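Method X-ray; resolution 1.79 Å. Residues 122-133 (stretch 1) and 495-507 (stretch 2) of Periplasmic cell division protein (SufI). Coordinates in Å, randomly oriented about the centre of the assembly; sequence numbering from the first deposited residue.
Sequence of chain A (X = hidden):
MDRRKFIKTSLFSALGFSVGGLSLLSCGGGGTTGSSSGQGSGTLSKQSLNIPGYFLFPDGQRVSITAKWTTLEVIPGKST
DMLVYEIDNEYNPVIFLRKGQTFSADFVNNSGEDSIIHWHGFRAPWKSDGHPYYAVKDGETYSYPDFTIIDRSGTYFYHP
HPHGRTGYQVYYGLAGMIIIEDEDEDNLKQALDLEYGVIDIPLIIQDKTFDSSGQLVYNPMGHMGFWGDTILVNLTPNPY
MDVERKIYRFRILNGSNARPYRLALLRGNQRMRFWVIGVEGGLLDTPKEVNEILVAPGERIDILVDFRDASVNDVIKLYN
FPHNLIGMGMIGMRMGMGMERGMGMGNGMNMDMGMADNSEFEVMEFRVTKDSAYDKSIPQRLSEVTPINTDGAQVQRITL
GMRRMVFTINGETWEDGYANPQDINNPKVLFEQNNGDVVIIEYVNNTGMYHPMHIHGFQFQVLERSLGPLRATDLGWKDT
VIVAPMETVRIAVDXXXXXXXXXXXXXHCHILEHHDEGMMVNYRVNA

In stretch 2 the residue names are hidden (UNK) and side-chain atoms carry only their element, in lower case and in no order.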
ATOM      1  N   PHE A 122       6.853   4.829  -5.455  1.00 41.45           N
ATOM      2  CA  PHE A 122       8.019   5.070  -6.296  1.00 20.11           C
ATOM      3  C   PHE A 122       8.460   6.528  -6.231  1.00 44.42           C
ATOM      4  O   PHE A 122       7.639   7.448  -6.179  1.00 32.56           O
ATOM      5  CB  PHE A 122       7.720   4.703  -7.755  1.00 31.26           C
ATOM      6  CG  PHE A 122       7.808   3.231  -8.055  1.00 42.43           C
ATOM      7  CD1 PHE A 122       7.642   2.284  -7.057  1.00 28.78           C
ATOM      8  CD2 PHE A 122       8.067   2.796  -9.344  1.00 29.19           C
ATOM      9  CE1 PHE A 122       7.724   0.929  -7.343  1.00 29.34           C
ATOM     10  CE2 PHE A 122       8.149   1.443  -9.635  1.00 46.40           C
ATOM     11  CZ  PHE A 122       7.978   0.509  -8.633  1.00 32.87           C
ATOM     12  N   ARG A 123       9.774   6.733  -6.228  1.00 33.29           N
ATOM     13  CA  ARG A 123      10.363   8.012  -6.600  1.00 34.44           C
ATOM     14  C   ARG A 123      10.547   7.991  -8.112  1.00 26.41           C
ATOM     15  O   ARG A 123      11.425   7.292  -8.628  1.00 51.01           O
ATOM     16  CB  ARG A 123      11.693   8.235  -5.888  1.00 23.57           C
ATOM     17  CG  ARG A 123      11.589   8.322  -4.387  1.00 25.33           C
ATOM     18  CD  ARG A 123      12.951   8.149  -3.734  1.00 35.53           C
ATOM     19  NE  ARG A 123      12.853   8.243  -2.283  1.00 41.72           N
ATOM     20  CZ  ARG A 123      13.199   9.317  -1.583  1.00 70.34           C
ATOM     21  NH1 ARG A 123      13.685  10.383  -2.205  1.00 49.57           N
ATOM     22  NH2 ARG A 123      13.066   9.319  -0.262  1.00 42.99           N
ATOM     23  N   ALA A 124       9.707   8.734  -8.823  1.00 30.73           N
ATOM     24  CA  ALA A 124       9.690   8.720 -10.276  1.00 36.39           C
ATOM     25  C   ALA A 124       9.461  10.130 -10.797  1.00 38.36           C
ATOM     26  O   ALA A 124       8.889  10.970 -10.090  1.00 31.55           O
ATOM     27  CB  ALA A 124       8.586   7.794 -10.808  1.00 19.66           C
ATOM     28  N   PRO A 125       9.907  10.425 -12.017  1.00 37.46           N
ATOM     29  CA  PRO A 125       9.420  11.636 -12.685  1.00 24.38           C
ATOM     30  C   PRO A 125       7.909  11.539 -12.820  1.00 32.54           C
ATOM     31  O   PRO A 125       7.363  10.474 -13.114  1.00 36.52           O
ATOM     32  CB  PRO A 125      10.125  11.612 -14.047  1.00 33.44           C
ATOM     33  CG  PRO A 125      11.278  10.673 -13.873  1.00 33.24           C
ATOM     34  CD  PRO A 125      10.831   9.656 -12.868  1.00 35.81           C
ATOM     35  N   TRP A 126       7.226  12.658 -12.575  1.00 25.38           N
ATOM     36  CA  TRP A 126       5.792  12.575 -12.327  1.00 32.61           C
ATOM     37  C   TRP A 126       5.002  12.186 -13.568  1.00 22.14           C
ATOM     38  O   TRP A 126       3.905  11.632 -13.441  1.00 27.37           O
ATOM     39  CB  TRP A 126       5.284  13.892 -11.748  1.00 33.68           C
ATOM     40  CG  TRP A 126       5.134  14.992 -12.732  1.00 36.59           C
ATOM     41  CD1 TRP A 126       6.130  15.711 -13.321  1.00 26.25           C
ATOM     42  CD2 TRP A 126       3.904  15.527 -13.226  1.00 34.77           C
ATOM     43  NE1 TRP A 126       5.594  16.658 -14.160  1.00 31.71           N
ATOM     44  CE2 TRP A 126       4.228  16.565 -14.117  1.00 35.34           C
ATOM     45  CE3 TRP A 126       2.557  15.226 -13.001  1.00 21.76           C
ATOM     46  CZ2 TRP A 126       3.257  17.303 -14.784  1.00 23.71           C
ATOM     47  CZ3 TRP A 126       1.594  15.959 -13.663  1.00 26.70           C
ATOM     48  CH2 TRP A 126       1.948  16.985 -14.545  1.00 52.31           C
ATOM     49  N   LYS A 127       5.536  12.434 -14.762  1.00 24.03           N
ATOM     50  CA  LYS A 127       4.885  11.920 -15.959  1.00 28.16           C
ATOM     51  C   LYS A 127       5.049  10.413 -16.097  1.00 33.16           C
ATOM     52  O   LYS A 127       4.401   9.809 -16.959  1.00 28.14           O
ATOM     53  CB  LYS A 127       5.427  12.647 -17.192  1.00 23.30           C
ATOM     54  CG  LYS A 127       5.273  14.154 -17.076  1.00 39.72           C
ATOM     55  CD  LYS A 127       5.961  14.920 -18.189  1.00 74.59           C
ATOM     56  CE  LYS A 127       5.738  16.420 -18.014  1.00 43.67           C
ATOM     57  NZ  LYS A 127       6.398  17.226 -19.075  1.00 49.14           N
ATOM     58  N   SER A 128       5.890   9.797 -15.266  1.00 26.73           N
ATOM     59  CA  SER A 128       6.024   8.348 -15.197  1.00 30.83           C
ATOM     60  C   SER A 128       5.408   7.782 -13.930  1.00 24.22           C
ATOM     61  O   SER A 128       5.534   6.580 -13.674  1.00 31.98           O
ATOM     62  CB  SER A 128       7.496   7.940 -15.277  1.00 20.26           C
ATOM     63  OG  SER A 128       8.088   8.370 -16.489  1.00 31.57           O
ATOM     64  N   ASP A 129       4.741   8.622 -13.137  1.00 36.29           N
ATOM     65  CA  ASP A 129       4.252   8.251 -11.814  1.00 39.48           C
ATOM     66  C   ASP A 129       2.808   7.766 -11.824  1.00 41.49           C
ATOM     67  O   ASP A 129       2.414   6.995 -10.941  1.00 38.46           O
ATOM     68  CB  ASP A 129       4.389   9.448 -10.864  1.00 44.14           C
ATOM     69  CG  ASP A 129       3.842   9.168  -9.478  1.00 91.02           C
ATOM     70  OD1 ASP A 129       4.280   8.180  -8.849  1.00101.95           O
ATOM     71  OD2 ASP A 129       2.980   9.945  -9.016  1.00 82.79           O
ATOM     72  N   GLY A 130       2.010   8.193 -12.800  1.00 41.23           N
ATOM     73  CA  GLY A 130       0.615   7.805 -12.843  1.00 28.21           C
ATOM     74  C   GLY A 130      -0.303   8.841 -12.230  1.00 28.16           C
ATOM     75  O   GLY A 130      -1.126   8.529 -11.367  1.00 45.99           O
ATOM     76  N   HIS A 131      -0.165  10.081 -12.674  1.00 31.75           N
ATOM     77  CA  HIS A 131      -0.995  11.174 -12.197  1.00 34.21           C
ATOM     78  C   HIS A 131      -2.326  11.188 -12.951  1.00 32.87           C
ATOM     79  O   HIS A 131      -2.378  10.832 -14.131  1.00 32.99           O
ATOM     80  CB  HIS A 131      -0.266  12.502 -12.385  1.00 29.41           C
ATOM     81  CG  HIS A 131      -0.915  13.660 -11.691  1.00 31.44           C
ATOM     82  ND1 HIS A 131      -2.023  14.305 -12.197  1.00 28.41           N
ATOM     83  CD2 HIS A 131      -0.607  14.294 -10.535  1.00 47.06           C
ATOM     84  CE1 HIS A 131      -2.375  15.280 -11.378  1.00 35.67           C
ATOM     85  NE2 HIS A 131      -1.528  15.299 -10.366  1.00 25.58           N
ATOM     86  N   PRO A 132      -3.417  11.589 -12.288  1.00 29.32           N
ATOM     87  CA  PRO A 132      -4.726  11.579 -12.966  1.00 41.07           C
ATOM     88  C   PRO A 132      -4.781  12.421 -14.231  1.00 33.18           C
ATOM     89  O   PRO A 132      -5.583  12.110 -15.122  1.00 31.86           O
ATOM     90  CB  PRO A 132      -5.676  12.123 -11.890  1.00 40.06           C
ATOM     91  CG  PRO A 132      -5.010  11.836 -10.611  1.00 35.34           C
ATOM     92  CD  PRO A 132      -3.539  11.920 -10.858  1.00 32.28           C
ATOM     93  N   TYR A 133      -3.962  13.474 -14.342  1.00 22.18           N
ATOM     94  CA  TYR A 133      -3.960  14.289 -15.556  1.00 26.75           C
ATOM     95  C   TYR A 133      -3.641  13.459 -16.792  1.00 24.54           C
ATOM     96  O   TYR A 133      -4.086  13.794 -17.894  1.00 33.82           O
ATOM     97  CB  TYR A 133      -2.947  15.433 -15.447  1.00 28.17           C
ATOM     98  CG  TYR A 133      -3.264  16.482 -14.406  1.00 29.85           C
ATOM     99  CD1 TYR A 133      -4.546  16.615 -13.889  1.00 22.14           C
ATOM    100  CD2 TYR A 133      -2.279  17.345 -13.946  1.00 29.75           C
ATOM    101  CE1 TYR A 133      -4.836  17.572 -12.935  1.00 29.36           C
ATOM    102  CE2 TYR A 133      -2.559  18.307 -12.995  1.00 34.00           C
ATOM    103  CZ  TYR A 133      -3.839  18.417 -12.493  1.00 28.29           C
ATOM    104  OH  TYR A 133      -4.124  19.371 -11.541  1.00 29.87           O
ATOM    105  N   UNK A 495      12.842  16.567   0.181  1.00 36.12           N
ATOM    106  CA  UNK A 495      12.317  16.657  -1.180  1.00 34.79           C
ATOM    107  C   UNK A 495      13.448  16.912  -2.180  1.00 30.51           C
ATOM    108  O   UNK A 495      13.521  17.942  -2.851  1.00 37.80           O
ATOM    109  c   UNK A 495       7.366  17.726   0.323  1.00 29.25           C
ATOM    110  s   UNK A 495       8.623  18.528  -0.669  1.00 36.81           S
ATOM    111  c   UNK A 495      10.018  17.416  -0.395  1.00 31.91           C
ATOM    112  c   UNK A 495      11.238  17.731  -1.254  1.00 23.28           C
ATOM    113  N   UNK A 496      14.339  15.928  -2.268  1.00 28.11           N
ATOM    114  CA  UNK A 496      15.464  15.948  -3.191  1.00 36.09           C
ATOM    115  C   UNK A 496      15.210  14.942  -4.310  1.00 25.33           C
ATOM    116  O   UNK A 496      14.936  13.767  -4.042  1.00 38.02           O
ATOM    117  o   UNK A 496      17.901  15.884  -3.261  1.00 82.30           O
ATOM    118  c   UNK A 496      16.767  15.629  -2.453  1.00 26.58           C
ATOM    119  N   UNK A 497      15.284  15.403  -5.558  1.00 38.29           N
ATOM    120  CA  UNK A 497      15.019  14.552  -6.711  1.00 33.40           C
ATOM    121  C   UNK A 497      16.075  14.783  -7.783  1.00 33.98           C
ATOM    122  O   UNK A 497      16.594  15.898  -7.922  1.00 37.12           O
ATOM    123  c   UNK A 497      13.457  16.147  -7.939  1.00 29.76           C
ATOM    124  c   UNK A 497      13.620  14.802  -7.298  1.00 40.33           C
ATOM    125  c   UNK A 497      13.619  17.679  -9.515  1.00 35.79           C
ATOM    126  c   UNK A 497      12.890  17.289  -7.483  1.00 25.82           C
ATOM    127  n   UNK A 497      13.005  18.226  -8.482  1.00 36.22           N
ATOM    128  n   UNK A 497      13.901  16.424  -9.215  1.00 33.11           N
ATOM    129  N   UNK A 498      16.404  13.748  -8.562  1.00 30.72           N
ATOM    130  CA  UNK A 498      17.502  13.865  -9.531  1.00 36.52           C
ATOM    131  C   UNK A 498      17.072  14.254 -10.938  1.00 35.20           C
ATOM    132  O   UNK A 498      17.795  13.972 -11.900  1.00 42.81           O
ATOM    133  c   UNK A 498      16.895  11.583  -9.319  1.00 33.24           C
ATOM    134  c   UNK A 498      15.971  12.348  -8.393  1.00 31.53           C
ATOM    135  c   UNK A 498      18.097  12.456  -9.524  1.00 34.84           C
ATOM    136  N   UNK A 499      15.917  14.891 -11.083  1.00 42.45           N
ATOM    137  CA  UNK A 499      15.354  15.187 -12.392  1.00 41.70           C
ATOM    138  C   UNK A 499      15.635  16.635 -12.775  1.00 37.17           C
ATOM    139  O   UNK A 499      15.843  17.492 -11.912  1.00 58.13           O
ATOM    140  c   UNK A 499      12.925  11.094 -10.618  1.00 34.23           C
ATOM    141  c   UNK A 499      13.514  13.562 -11.777  1.00 42.28           C
ATOM    142  c   UNK A 499      12.275  12.230 -10.183  1.00 37.99           C
ATOM    143  c   UNK A 499      12.575  13.457 -10.759  1.00 39.45           C
ATOM    144  c   UNK A 499      14.159  12.402 -12.195  1.00 30.12           C
ATOM    145  o   UNK A 499      12.630   9.877 -10.048  1.00 32.14           O
ATOM    146  c   UNK A 499      13.850  14.905 -12.392  1.00 27.81           C
ATOM    147  c   UNK A 499      13.868  11.173 -11.624  1.00 36.36           C
ATOM    148  N   UNK A 500      15.650  16.900 -14.084  1.00 44.75           N
ATOM    149  CA  UNK A 500      15.968  18.224 -14.609  1.00 67.72           C
ATOM    150  C   UNK A 500      14.730  19.075 -14.884  1.00 60.55           C
ATOM    151  O   UNK A 500      14.836  20.095 -15.574  1.00 55.60           O
ATOM    152  c   UNK A 500      16.823  18.108 -15.882  1.00 50.65           C
ATOM    153  c   UNK A 500      16.131  17.346 -17.013  1.00 56.44           C
ATOM    154  o   UNK A 500      14.924  17.098 -16.983  1.00 56.38           O
ATOM    155  n   UNK A 500      16.909  16.981 -18.027  1.00 52.78           N
ATOM    156  N   UNK A 501      13.569  18.682 -14.362  1.00 58.22           N
ATOM    157  CA  UNK A 501      12.332  19.433 -14.518  1.00 56.24           C
ATOM    158  C   UNK A 501      11.599  19.473 -13.187  1.00 42.79           C
ATOM    159  O   UNK A 501      11.775  18.600 -12.334  1.00 42.29           O
ATOM    160  c   UNK A 501      11.785  19.107 -17.013  1.00 61.38           C
ATOM    161  c   UNK A 501      10.698  18.681 -17.978  1.00 98.25           C
ATOM    162  o   UNK A 501      10.627  19.251 -19.088  1.00 99.14           O
ATOM    163  c   UNK A 501      11.408  18.817 -15.580  1.00 41.23           C
ATOM    164  o   UNK A 501       9.905  17.782 -17.621  1.00 97.79           O
ATOM    165  N   UNK A 502      10.759  20.493 -13.019  1.00 43.26           N
ATOM    166  CA  UNK A 502       9.912  20.554 -11.840  1.00 38.35           C
ATOM    167  C   UNK A 502       8.957  19.363 -11.824  1.00 40.06           C
ATOM    168  O   UNK A 502       8.670  18.747 -12.855  1.00 34.92           O
ATOM    169  c   UNK A 502       8.099  21.991 -12.878  1.00 47.71           C
ATOM    170  n   UNK A 502       8.380  22.515 -14.123  1.00 41.49           N
ATOM    171  c   UNK A 502       6.785  21.666 -12.895  1.00 29.63           C
ATOM    172  n   UNK A 502       6.300  21.994 -14.138  1.00 40.46           N
ATOM    173  c   UNK A 502       7.283  22.503 -14.860  1.00 62.71           C
ATOM    174  c   UNK A 502       9.130  21.868 -11.801  1.00 29.77           C
ATOM    175  N   UNK A 503       8.464  19.040 -10.632  1.00 40.32           N
ATOM    176  CA  UNK A 503       7.656  17.848 -10.410  1.00 32.22           C
ATOM    177  C   UNK A 503       6.309  18.229  -9.818  1.00 30.04           C
ATOM    178  O   UNK A 503       6.224  19.106  -8.955  1.00 35.81           O
ATOM    179  c   UNK A 503       9.562  15.589 -11.279  1.00 33.69           C
ATOM    180  c   UNK A 503       8.373  16.867  -9.476  1.00 27.21           C
ATOM    181  o   UNK A 503       8.731  14.684 -11.365  1.00 39.91           O
ATOM    182  c   UNK A 503       9.708  16.387 -10.003  1.00 24.47           C
ATOM    183  n   UNK A 503      10.360  15.928 -12.285  1.00 26.79           N
ATOM    184  N   UNK A 504       5.260  17.559 -10.283  1.00 29.65           N
ATOM    185  CA  UNK A 504       3.910  17.734  -9.761  1.00 26.97           C
ATOM    186  C   UNK A 504       3.518  16.433  -9.082  1.00 29.21           C
ATOM    187  O   UNK A 504       3.317  15.409  -9.747  1.00 30.03           O
ATOM    188  c   UNK A 504       3.598  20.554 -10.618  1.00 27.96           C
ATOM    189  c   UNK A 504       1.523  18.265 -10.267  1.00 22.94           C
ATOM    190  c   UNK A 504       2.910  18.107 -10.860  1.00 32.86           C
ATOM    191  c   UNK A 504       3.360  19.387 -11.564  1.00 26.67           C
ATOM    192  N   UNK A 505       3.405  16.468  -7.760  1.00 23.34           N
ATOM    193  CA  UNK A 505       3.120  15.279  -6.980  1.00 24.64           C
ATOM    194  C   UNK A 505       1.806  15.456  -6.233  1.00 24.39           C
ATOM    195  O   UNK A 505       1.418  16.571  -5.881  1.00 30.74           O
ATOM    196  c   UNK A 505       6.763  15.009  -6.341  1.00 21.44           C
ATOM    197  c   UNK A 505       7.832  13.571  -7.922  1.00 34.03           C
ATOM    198  c   UNK A 505       5.518  14.488  -6.677  1.00 34.05           C
ATOM    199  o   UNK A 505       8.976  13.114  -8.538  1.00 30.00           O
ATOM    200  c   UNK A 505       5.461  13.499  -7.655  1.00 34.91           C
ATOM    201  c   UNK A 505       4.258  14.983  -6.003  1.00 28.15           C
ATOM    202  c   UNK A 505       6.607  13.037  -8.274  1.00 22.73           C
ATOM    203  c   UNK A 505       7.915  14.555  -6.955  1.00 28.76           C
ATOM    204  N   UNK A 506       1.118  14.344  -6.010  1.00 36.01           N
ATOM    205  CA  UNK A 506      -0.149  14.358  -5.299  1.00 26.47           C
ATOM    206  C   UNK A 506       0.066  14.291  -3.794  1.00 28.28           C
ATOM    207  O   UNK A 506       1.067  13.753  -3.308  1.00 24.15           O
ATOM    208  c   UNK A 506      -2.340  11.984  -7.449  1.00 39.54           C
ATOM    209  c   UNK A 506      -1.025  13.187  -5.735  1.00 28.32           C
ATOM    210  c   UNK A 506      -2.441  14.470  -7.326  1.00 32.41           C
ATOM    211  c   UNK A 506      -1.564  13.246  -7.158  1.00 40.22           C
ATOM    212  N   UNK A 507      -0.883  14.864  -3.061  1.00 28.32           N
ATOM    213  CA  UNK A 507      -1.037  14.648  -1.627  1.00 22.98           C
ATOM    214  C   UNK A 507      -2.515  14.385  -1.392  1.00 27.30           C
ATOM    215  O   UNK A 507      -3.355  15.215  -1.753  1.00 33.36           O
ATOM    216  c   UNK A 507      -0.607  15.816   0.716  1.00 42.50           C
ATOM    217  c   UNK A 507       0.434  16.754   1.301  1.00 39.63           C
ATOM    218  c   UNK A 507      -1.981  16.202   1.238  1.00 28.62           C
ATOM    219  c   UNK A 507      -0.547  15.852  -0.816  1.00 29.10           C
TER
HETATM  220  O   HOH W   1      14.042  11.407  -5.051  1.00 36.15           O
HETATM  221  O   HOH W   2       2.340  12.748  -9.011  1.00 39.43           O

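Position 495 carries three carbons and a sulfur in an unbranched chain, carbon last; a thioether means M495, which makes no contact with stretch 1. Position 496 has one carbon and one oxygen, hence S496. Its backbone O lies 4.0 Å from R123 NH1, too far for a direct bond, and water 1 bridges them, 3.0 Å from R123 NH1 and 2.7 Å from S496 O.

Position 497 has one carbon, then a five-membered ring of three carbons and two nitrogens: H497. Position 498 has three carbons closing onto the backbone N: P498. Neither touches stretch 1.

At 499 one carbon leads to a six-carbon ring bearing an oxygen: Y499. P125 CG sits 3.7 Å from the centroid of the Y499 ring, 20° off its normal, a CH-pi contact over the face. Y499 OH lies 3.2 Å from R123 O, but the angle is too poor for a hydrogen bond. Within the stretch, Y499 N donates to H497 ND1 at 3.1 Å.

Position 500 has two carbons, the second bearing O and N: N500, out of reach. Position 501 has three carbons ending in two oxygens: E501. E501 OE1 is 3.8 Å from K127 NZ, a long salt bridge to a poorly ordered side chain. Position 502 repeats the imidazole pattern of 497, giving H502; its contact is through backbone O, 3.9 Å from W126 NE1.

Position 503 has three carbons, the third carrying O and N: Q503. W126 N donates to Q503 OE1 at 2.8 Å (141°), while Q503 NE2 donates to E501 O at 3.0 Å, so both ends of the amide are engaged.

Position 504 has four carbons forked at the first, one arm two carbons long: I504. Its CB lies 3.5 Å from the centroid of the W126 six-membered ring, 10° off the normal. Water 2 donates to I504 O and to D129 OD2, each at 2.9 Å.

Position 505 repeats the phenol pattern: Y505. Its CA-to-CB bond points away, yet the ring returns, and Y505 OH donates to A124 O at 2.6 Å. Position 506 has four carbons forked at the second: L506, with CD1 3.6 Å from P132 CD and CD2 3.3 Å from H131 NE2. Position 507 has the same fork, L507, out of reach.

The contact buries 663 Å² in total. W126, with 99 Å² covered, is its centre: I504 packs on one face and Q503 fixes its backbone. Y505 OH anchors the carbonyl of A124, two residues earlier, Y499 and L506 pack against prolines, and two waters bridge polar groups.

Stretch 2 495-507: MSHPYNEHQIYLL
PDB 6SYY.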